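Local atomic coordinates of GH5 (Bacteroidetes bacterium AC2a, PDB entry 4YHE), a protein that probably hydrolyses beta-1,4-glucosidic linkages in cellulose or related beta-glucans, as a glycoside hydrolase of family 5 built on a beta/alpha barrel. Residues 2-7 against 323-328; 8-13 against 206-211. One frame throughout, in Å; residues are numbered along the deposited sequence.

Contact 1: 2-7 against 323-328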
ATOM      1  N   PRO A   2     -10.856  22.397  -5.392  1.00 25.38           N
ATOM      2  CA  PRO A   2     -11.125  21.010  -4.960  1.00 24.02           C
ATOM      3  C   PRO A   2      -9.977  20.340  -4.199  1.00 22.97           C
ATOM      4  O   PRO A   2     -10.239  19.561  -3.294  1.00 23.82           O
ATOM      5  CB  PRO A   2     -11.412  20.275  -6.260  1.00 25.04           C
ATOM      6  CG  PRO A   2     -11.857  21.343  -7.211  1.00 26.19           C
ATOM      7  CD  PRO A   2     -11.248  22.644  -6.783  1.00 25.18           C
ATOM      8  N   MET A   3      -8.733  20.648  -4.526  1.00 24.66           N
ATOM      9  CA  MET A   3      -7.609  20.060  -3.790  1.00 26.42           C
ATOM     10  C   MET A   3      -7.537  20.521  -2.318  1.00 28.36           C
ATOM     11  O   MET A   3      -6.758  19.977  -1.540  1.00 27.79           O
ATOM     12  CB  MET A   3      -6.289  20.368  -4.474  1.00 28.00           C
ATOM     13  CG  MET A   3      -5.751  21.774  -4.269  1.00 29.73           C
ATOM     14  SD  MET A   3      -4.142  21.944  -5.047  1.00 34.16           S
ATOM     15  CE  MET A   3      -4.647  22.636  -6.584  1.00 33.16           C
ATOM     16  N   ASP A   4      -8.337  21.518  -1.940  1.00 29.23           N
ATOM     17  CA  ASP A   4      -8.361  21.989  -0.554  1.00 29.28           C
ATOM     18  C   ASP A   4      -9.487  21.347   0.212  1.00 27.08           C
ATOM     19  O   ASP A   4      -9.673  21.665   1.382  1.00 29.28           O
ATOM     20  CB  ASP A   4      -8.498  23.526  -0.486  1.00 31.84           C
ATOM     21  CG  ASP A   4      -7.299  24.237  -1.016  1.00 31.83           C
ATOM     22  OD1 ASP A   4      -6.199  23.719  -0.862  1.00 35.14           O
ATOM     23  OD2 ASP A   4      -7.420  25.337  -1.576  1.00 35.04           O
ATOM     24  N   ASN A   5     -10.214  20.405  -0.389  1.00 22.99           N
ATOM     25  CA  ASN A   5     -11.383  19.890   0.264  1.00 21.56           C
ATOM     26  C   ASN A   5     -11.067  18.950   1.473  1.00 21.76           C
ATOM     27  O   ASN A   5      -9.915  18.684   1.779  1.00 21.24           O
ATOM     28  CB  ASN A   5     -12.347  19.268  -0.740  1.00 20.69           C
ATOM     29  CG  ASN A   5     -11.874  17.922  -1.243  1.00 19.96           C
ATOM     30  OD1 ASN A   5     -10.843  17.403  -0.803  1.00 20.21           O
ATOM     31  ND2 ASN A   5     -12.626  17.352  -2.153  1.00 19.17           N
ATOM     32  N   GLU A   6     -12.105  18.533   2.185  1.00 23.93           N
ATOM     33  CA  GLU A   6     -11.958  17.735   3.407  1.00 26.45           C
ATOM     34  C   GLU A   6     -11.297  16.363   3.089  1.00 25.13           C
ATOM     35  O   GLU A   6     -10.439  15.893   3.823  1.00 22.73           O
ATOM     36  CB  GLU A   6     -13.333  17.576   4.073  1.00 30.87           C
ATOM     37  CG  GLU A   6     -13.359  16.821   5.394  1.00 39.59           C
ATOM     38  CD  GLU A   6     -14.759  16.325   5.822  1.00 45.83           C
ATOM     39  OE1 GLU A   6     -15.774  16.688   5.181  1.00 49.99           O
ATOM     40  OE2 GLU A   6     -14.848  15.549   6.811  1.00 46.70           O
ATOM     41  N   ALA A   7     -11.676  15.758   1.974  1.00 23.50           N
ATOM     42  CA  ALA A   7     -11.119  14.470   1.583  1.00 22.70           C
ATOM     43  C   ALA A   7      -9.616  14.495   1.389  1.00 22.36           C
ATOM     44  O   ALA A   7      -8.933  13.614   1.920  1.00 22.52           O
ATOM     45  CB  ALA A   7     -11.807  13.950   0.344  1.00 23.85           C
ATOM     46  N   ASP A 323       4.306  17.842  -1.846  1.00 19.15           N
ATOM     47  CA  ASP A 323       3.987  18.989  -2.701  1.00 20.21           C
ATOM     48  C   ASP A 323       2.760  18.765  -3.559  1.00 22.72           C
ATOM     49  O   ASP A 323       2.107  19.719  -3.949  1.00 22.04           O
ATOM     50  CB  ASP A 323       5.192  19.373  -3.558  1.00 21.68           C
ATOM     51  CG  ASP A 323       6.317  19.994  -2.741  1.00 21.14           C
ATOM     52  OD1 ASP A 323       6.062  20.394  -1.593  1.00 24.47           O
ATOM     53  OD2 ASP A 323       7.463  20.037  -3.213  1.00 20.93           O
ATOM     54  N   ARG A 324       2.442  17.492  -3.832  1.00 18.52           N
ATOM     55  CA  ARG A 324       1.238  17.093  -4.539  1.00 18.84           C
ATOM     56  C   ARG A 324       0.112  16.608  -3.625  1.00 17.63           C
ATOM     57  O   ARG A 324      -0.895  16.105  -4.097  1.00 16.68           O
ATOM     58  CB  ARG A 324       1.627  16.013  -5.574  1.00 18.73           C
ATOM     59  CG  ARG A 324       2.343  16.614  -6.763  1.00 19.13           C
ATOM     60  CD  ARG A 324       3.289  15.701  -7.521  1.00 18.47           C
ATOM     61  NE  ARG A 324       4.059  16.506  -8.465  1.00 19.01           N
ATOM     62  CZ  ARG A 324       5.091  17.280  -8.137  1.00 20.14           C
ATOM     63  NH1 ARG A 324       5.564  17.307  -6.887  1.00 19.69           N
ATOM     64  NH2 ARG A 324       5.683  18.013  -9.072  1.00 21.52           N
ATOM     65  N   ARG A 325       0.259  16.804  -2.309  1.00 17.82           N
ATOM     66  CA  ARG A 325      -0.773  16.418  -1.330  1.00 17.41           C
ATOM     67  C   ARG A 325      -1.069  14.914  -1.279  1.00 16.38           C
ATOM     68  O   ARG A 325      -2.187  14.490  -0.985  1.00 15.52           O
ATOM     69  CB  ARG A 325      -2.058  17.236  -1.568  1.00 20.52           C
ATOM     70  CG  ARG A 325      -1.732  18.727  -1.532  1.00 23.71           C
ATOM     71  CD  ARG A 325      -2.935  19.632  -1.642  1.00 28.26           C
ATOM     72  NE  ARG A 325      -2.407  20.990  -1.709  1.00 33.82           N
ATOM     73  CZ  ARG A 325      -3.019  22.090  -1.280  1.00 40.49           C
ATOM     74  NH1 ARG A 325      -4.240  22.039  -0.754  1.00 40.94           N
ATOM     75  NH2 ARG A 325      -2.387  23.256  -1.394  1.00 42.72           N
ATOM     76  N   ILE A 326      -0.036  14.150  -1.557  1.00 17.58           N
ATOM     77  CA  ILE A 326      -0.084  12.685  -1.570  1.00 16.92           C
ATOM     78  C   ILE A 326       0.655  12.143  -0.334  1.00 16.21           C
ATOM     79  O   ILE A 326       1.779  12.532  -0.039  1.00 16.48           O
ATOM     80  CB  ILE A 326       0.552  12.169  -2.848  1.00 16.87           C
ATOM     81  CG1 ILE A 326      -0.307  12.583  -4.051  1.00 17.06           C
ATOM     82  CG2 ILE A 326       0.652  10.632  -2.830  1.00 17.44           C
ATOM     83  CD1 ILE A 326       0.372  12.278  -5.373  1.00 17.34           C
ATOM     84  N   SER A 327      -0.024  11.253   0.374  1.00 15.63           N
ATOM     85  CA  SER A 327       0.550  10.497   1.476  1.00 15.58           C
ATOM     86  C   SER A 327       1.096   9.152   0.986  1.00 15.18           C
ATOM     87  O   SER A 327       0.743   8.668  -0.126  1.00 15.63           O
ATOM     88  CB  SER A 327      -0.524  10.260   2.531  1.00 15.13           C
ATOM     89  OG  SER A 327      -1.679   9.615   2.003  1.00 16.28           O
ATOM     90  N   ALA A 328       1.912   8.529   1.822  1.00 14.53           N
ATOM     91  CA  ALA A 328       2.623   7.297   1.418  1.00 13.91           C
ATOM     92  C   ALA A 328       3.057   6.435   2.599  1.00 13.69           C
ATOM     93  O   ALA A 328       3.577   6.940   3.602  1.00 13.27           O
ATOM     94  CB  ALA A 328       3.819   7.652   0.561  1.00 14.28           C
TER

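Contact 2: 8-13 against 206-211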
ATOM      1  N   VAL A   8      -9.092  15.476   0.647  1.00 20.70           N
ATOM      2  CA  VAL A   8      -7.673  15.550   0.362  1.00 22.00           C
ATOM      3  C   VAL A   8      -6.932  15.873   1.638  1.00 23.35           C
ATOM      4  O   VAL A   8      -5.826  15.389   1.837  1.00 21.97           O
ATOM      5  CB  VAL A   8      -7.326  16.564  -0.750  1.00 20.42           C
ATOM      6  CG1 VAL A   8      -5.823  16.749  -0.902  1.00 21.09           C
ATOM      7  CG2 VAL A   8      -7.942  16.106  -2.072  1.00 20.39           C
ATOM      8  N   GLN A   9      -7.531  16.716   2.488  1.00 24.07           N
ATOM      9  CA  GLN A   9      -6.969  16.968   3.804  1.00 24.96           C
ATOM     10  C   GLN A   9      -6.798  15.662   4.567  1.00 22.76           C
ATOM     11  O   GLN A   9      -5.747  15.445   5.183  1.00 21.40           O
ATOM     12  CB  GLN A   9      -7.863  17.901   4.634  1.00 29.75           C
ATOM     13  CG  GLN A   9      -7.578  19.385   4.475  1.00 35.41           C
ATOM     14  CD  GLN A   9      -8.518  20.229   5.353  1.00 41.15           C
ATOM     15  OE1 GLN A   9      -9.419  20.902   4.845  1.00 50.29           O
ATOM     16  NE2 GLN A   9      -8.347  20.146   6.666  1.00 41.27           N
ATOM     17  N   PHE A  10      -7.817  14.811   4.514  1.00 21.95           N
ATOM     18  CA  PHE A  10      -7.760  13.496   5.184  1.00 23.25           C
ATOM     19  C   PHE A  10      -6.620  12.620   4.642  1.00 22.39           C
ATOM     20  O   PHE A  10      -5.798  12.126   5.428  1.00 21.29           O
ATOM     21  CB  PHE A  10      -9.064  12.721   5.107  1.00 22.48           C
ATOM     22  CG  PHE A  10      -8.980  11.401   5.796  1.00 22.80           C
ATOM     23  CD1 PHE A  10      -9.036  11.335   7.189  1.00 24.43           C
ATOM     24  CD2 PHE A  10      -8.753  10.226   5.077  1.00 23.13           C
ATOM     25  CE1 PHE A  10      -8.917  10.113   7.846  1.00 24.98           C
ATOM     26  CE2 PHE A  10      -8.631   8.997   5.727  1.00 23.39           C
ATOM     27  CZ  PHE A  10      -8.705   8.939   7.103  1.00 24.23           C
ATOM     28  N   GLY A  11      -6.552  12.454   3.318  1.00 21.20           N
ATOM     29  CA  GLY A  11      -5.374  11.824   2.676  1.00 21.21           C
ATOM     30  C   GLY A  11      -4.028  12.329   3.170  1.00 21.97           C
ATOM     31  O   GLY A  11      -3.124  11.545   3.559  1.00 19.68           O
ATOM     32  N   MET A  12      -3.859  13.649   3.201  1.00 23.30           N
ATOM     33  CA  MET A  12      -2.601  14.219   3.677  1.00 22.21           C
ATOM     34  C   MET A  12      -2.281  13.921   5.122  1.00 22.22           C
ATOM     35  O   MET A  12      -1.119  13.887   5.497  1.00 23.71           O
ATOM     36  CB  MET A  12      -2.549  15.727   3.491  1.00 25.07           C
ATOM     37  CG  MET A  12      -1.950  16.120   2.179  1.00 26.69           C
ATOM     38  SD  MET A  12      -1.922  17.894   2.111  1.00 29.75           S
ATOM     39  CE  MET A  12      -0.258  18.226   2.597  1.00 28.83           C
ATOM     40  N   SER A  13      -3.312  13.688   5.910  1.00 21.87           N
ATOM     41  CA  SER A  13      -3.169  13.448   7.350  1.00 22.78           C
ATOM     42  C   SER A  13      -2.496  12.116   7.615  1.00 22.80           C
ATOM     43  O   SER A  13      -1.970  11.901   8.707  1.00 22.13           O
ATOM     44  CB  SER A  13      -4.534  13.545   8.058  1.00 21.32           C
ATOM     45  OG  SER A  13      -5.310  12.370   7.949  1.00 21.06           O
ATOM     46  N   THR A 206     -19.620   6.477   6.541  1.00 29.65           N
ATOM     47  CA  THR A 206     -18.815   7.608   6.115  1.00 30.31           C
ATOM     48  C   THR A 206     -17.314   7.350   6.243  1.00 26.80           C
ATOM     49  O   THR A 206     -16.527   8.289   6.263  1.00 28.81           O
ATOM     50  CB  THR A 206     -19.156   8.814   6.981  1.00 32.14           C
ATOM     51  OG1 THR A 206     -18.950   8.441   8.339  1.00 33.18           O
ATOM     52  CG2 THR A 206     -20.609   9.197   6.781  1.00 34.36           C
ATOM     53  N   ARG A 207     -16.936   6.082   6.369  1.00 23.82           N
ATOM     54  CA  ARG A 207     -15.530   5.683   6.419  1.00 23.25           C
ATOM     55  C   ARG A 207     -14.872   5.974   5.063  1.00 20.92           C
ATOM     56  O   ARG A 207     -15.504   5.777   4.013  1.00 20.73           O
ATOM     57  CB  ARG A 207     -15.442   4.170   6.694  1.00 23.63           C
ATOM     58  CG  ARG A 207     -14.024   3.635   6.842  1.00 24.27           C
ATOM     59  CD  ARG A 207     -13.942   2.155   7.238  1.00 22.51           C
ATOM     60  NE  ARG A 207     -14.855   1.715   8.294  1.00 21.25           N
ATOM     61  CZ  ARG A 207     -14.870   2.139   9.557  1.00 21.85           C
ATOM     62  NH1 ARG A 207     -14.021   3.052   9.999  1.00 22.41           N
ATOM     63  NH2 ARG A 207     -15.768   1.640  10.402  1.00 23.48           N
ATOM     64  N   TYR A 208     -13.625   6.428   5.086  1.00 20.06           N
ATOM     65  CA  TYR A 208     -12.808   6.467   3.872  1.00 19.55           C
ATOM     66  C   TYR A 208     -12.486   5.074   3.384  1.00 19.55           C
ATOM     67  O   TYR A 208     -12.097   4.217   4.165  1.00 18.77           O
ATOM     68  CB  TYR A 208     -11.551   7.243   4.094  1.00 21.11           C
ATOM     69  CG  TYR A 208     -11.840   8.706   4.210  1.00 21.99           C
ATOM     70  CD1 TYR A 208     -11.990   9.483   3.068  1.00 23.44           C
ATOM     71  CD2 TYR A 208     -11.990   9.310   5.437  1.00 21.86           C
ATOM     72  CE1 TYR A 208     -12.284  10.831   3.156  1.00 23.68           C
ATOM     73  CE2 TYR A 208     -12.276  10.664   5.542  1.00 23.19           C
ATOM     74  CZ  TYR A 208     -12.435  11.410   4.392  1.00 23.85           C
ATOM     75  OH  TYR A 208     -12.691  12.757   4.448  1.00 23.44           O
ATOM     76  N   ILE A 209     -12.677   4.853   2.092  1.00 18.71           N
ATOM     77  CA  ILE A 209     -12.349   3.581   1.481  1.00 18.38           C
ATOM     78  C   ILE A 209     -11.324   3.773   0.360  1.00 17.47           C
ATOM     79  O   ILE A 209     -11.567   4.547  -0.575  1.00 15.72           O
ATOM     80  CB  ILE A 209     -13.575   2.917   0.894  1.00 18.56           C
ATOM     81  CG1 ILE A 209     -14.646   2.657   1.970  1.00 19.41           C
ATOM     82  CG2 ILE A 209     -13.187   1.627   0.188  1.00 18.06           C
ATOM     83  CD1 ILE A 209     -15.960   2.212   1.391  1.00 19.54           C
ATOM     84  N   GLY A 210     -10.192   3.068   0.455  1.00 16.41           N
ATOM     85  CA  GLY A 210      -9.164   3.088  -0.587  1.00 16.01           C
ATOM     86  C   GLY A 210      -9.475   2.052  -1.646  1.00 15.58           C
ATOM     87  O   GLY A 210      -9.787   0.920  -1.322  1.00 15.09           O
ATOM     88  N   VAL A 211      -9.408   2.452  -2.909  1.00 16.02           N
ATOM     89  CA  VAL A 211      -9.611   1.525  -4.012  1.00 16.32           C
ATOM     90  C   VAL A 211      -8.406   1.565  -4.974  1.00 15.95           C
ATOM     91  O   VAL A 211      -7.899   2.642  -5.318  1.00 14.48           O
ATOM     92  CB  VAL A 211     -10.915   1.793  -4.788  1.00 18.08           C
ATOM     93  CG1 VAL A 211     -12.118   1.509  -3.942  1.00 18.33           C
ATOM     94  CG2 VAL A 211     -10.974   3.210  -5.346  1.00 19.42           C
TER

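Contact 1: 2-7 against 323-328
Asp4 and Arg325 form a salt bridge near the amino end of the chain, and the carboxylate uses a single oxygen for it: Asp4 OD1 lies 2.6 Å from Arg325 NH1. The nitrogen meets that oxygen nearly along its C-O axis, while the oxygen itself sits at the edge of the guanidinium, tilted 25° out of its plane. The second carboxylate oxygen is not idle, since Asp4 OD2 pairs with Arg1, so one acidic group serves two arginines. Arg1 and Arg325 thus gather round one carboxylate, which probably keeps both guanidinium groups close to it.

A weak hydrogen bond adds to the grip on the same nitrogen, running from Arg325 NH1 to Met3 O over 3.3 Å. NH1 is thus held by a side-chain oxygen and a main-chain oxygen from consecutive residues, which probably restrains the guanidinium at that end.

Packing completes the contact. The Met3 side chain crosses that of Arg325 at about a right angle and lays its sulfur over the centre of one guanidinium face, with Met3 SD 3.9 Å from Arg325 CZ. Met3 CG, placed between the backbone N and the carbonyl carbon (chi1 77°), comes within 3.8 Å of Arg325 NH1. On its way out, the extended stem of Arg325 also touches Val8 and Met12 of helix 6-13.

At its base, Arg325 has positive phi (62°) and is the C-prime residue of a Schellman motif that ends helix 304-323, just ahead of strand 327-332. The turn between that helix and the last barrel strand is in this way fastened to the 3-10 turn at residues 2-4, which leads into helix 6-13, in a beta/alpha barrel.

Contact 2: 8-13 against 206-211
Phe10, whose ring stacks on Tyr208, also has a carbonyl oxygen gripped by two donors from one residue. Ser13 OG gives its proton to Phe10 O at 2.6 Å, lying in the carbonyl plane on a lone pair, and Ser13 N reaches Phe10 O at 3.0 Å. Both bonds span three residues along helix 6-13. They tie Ser13 back to the residue that carries the aromatic ring, and the short hydroxyl bond settles where the serine side chain points.

The contact across the segments has no hydrogen bond and consists of one aromatic pair. The rings of Phe10 and Tyr208 form an offset stack, nearly parallel with 5° between their planes and with centroids 3.9 Å apart. The closest approach joins Phe10 CD2 and Tyr208 CD2 at 3.4 Å, and each of these atoms lies over the other ring, displaced toward its rim. The two side chains run past each other in opposite directions, which brings the root of each toward the far part of its partner: Phe10 CB is 3.7 Å from Tyr208 OH, and Tyr208 CB is 3.8 Å from Phe10 CE2. On the helix, Phe10 CG stands anti to the backbone N (chi1 -180°), sending the ring out from the helix toward residue 208. Tyr208 sits just before strand 209-212, and Met237 of the adjacent strand 236-242 touches both side chains.

The partners are buried, and what joins them is largely dispersion between two broad flat faces, with the phenol oxygen of Tyr208 set over the Phe10 CB end of the stack. The offset, near-parallel geometry suits both dispersion and the ring electrostatics, without any donor or acceptor to be matched. It is consistent with the helix being seated against the approach to the strand largely by fit of shape.

Overall arrangement
Both contacts anchor helix 6-13 and the turn before it to the barrel at the beginnings of strands, the end from which the chain enters them; in beta/alpha barrels the active site lies at the other end. Contact 1 is at the surface, reaches the approach to strand 327-332 and relies on charge, with a sulfur laid over the guanidinium. Contact 2 is buried, reaches the approach to strand 209-212 and relies on aromatic faces alone. Their centres are 9 Å apart, and a hydrogen bond from Ser327 to Gly11 O links them directly. Together they hold one short helix against the starts of strands that are not neighbours in the sheet.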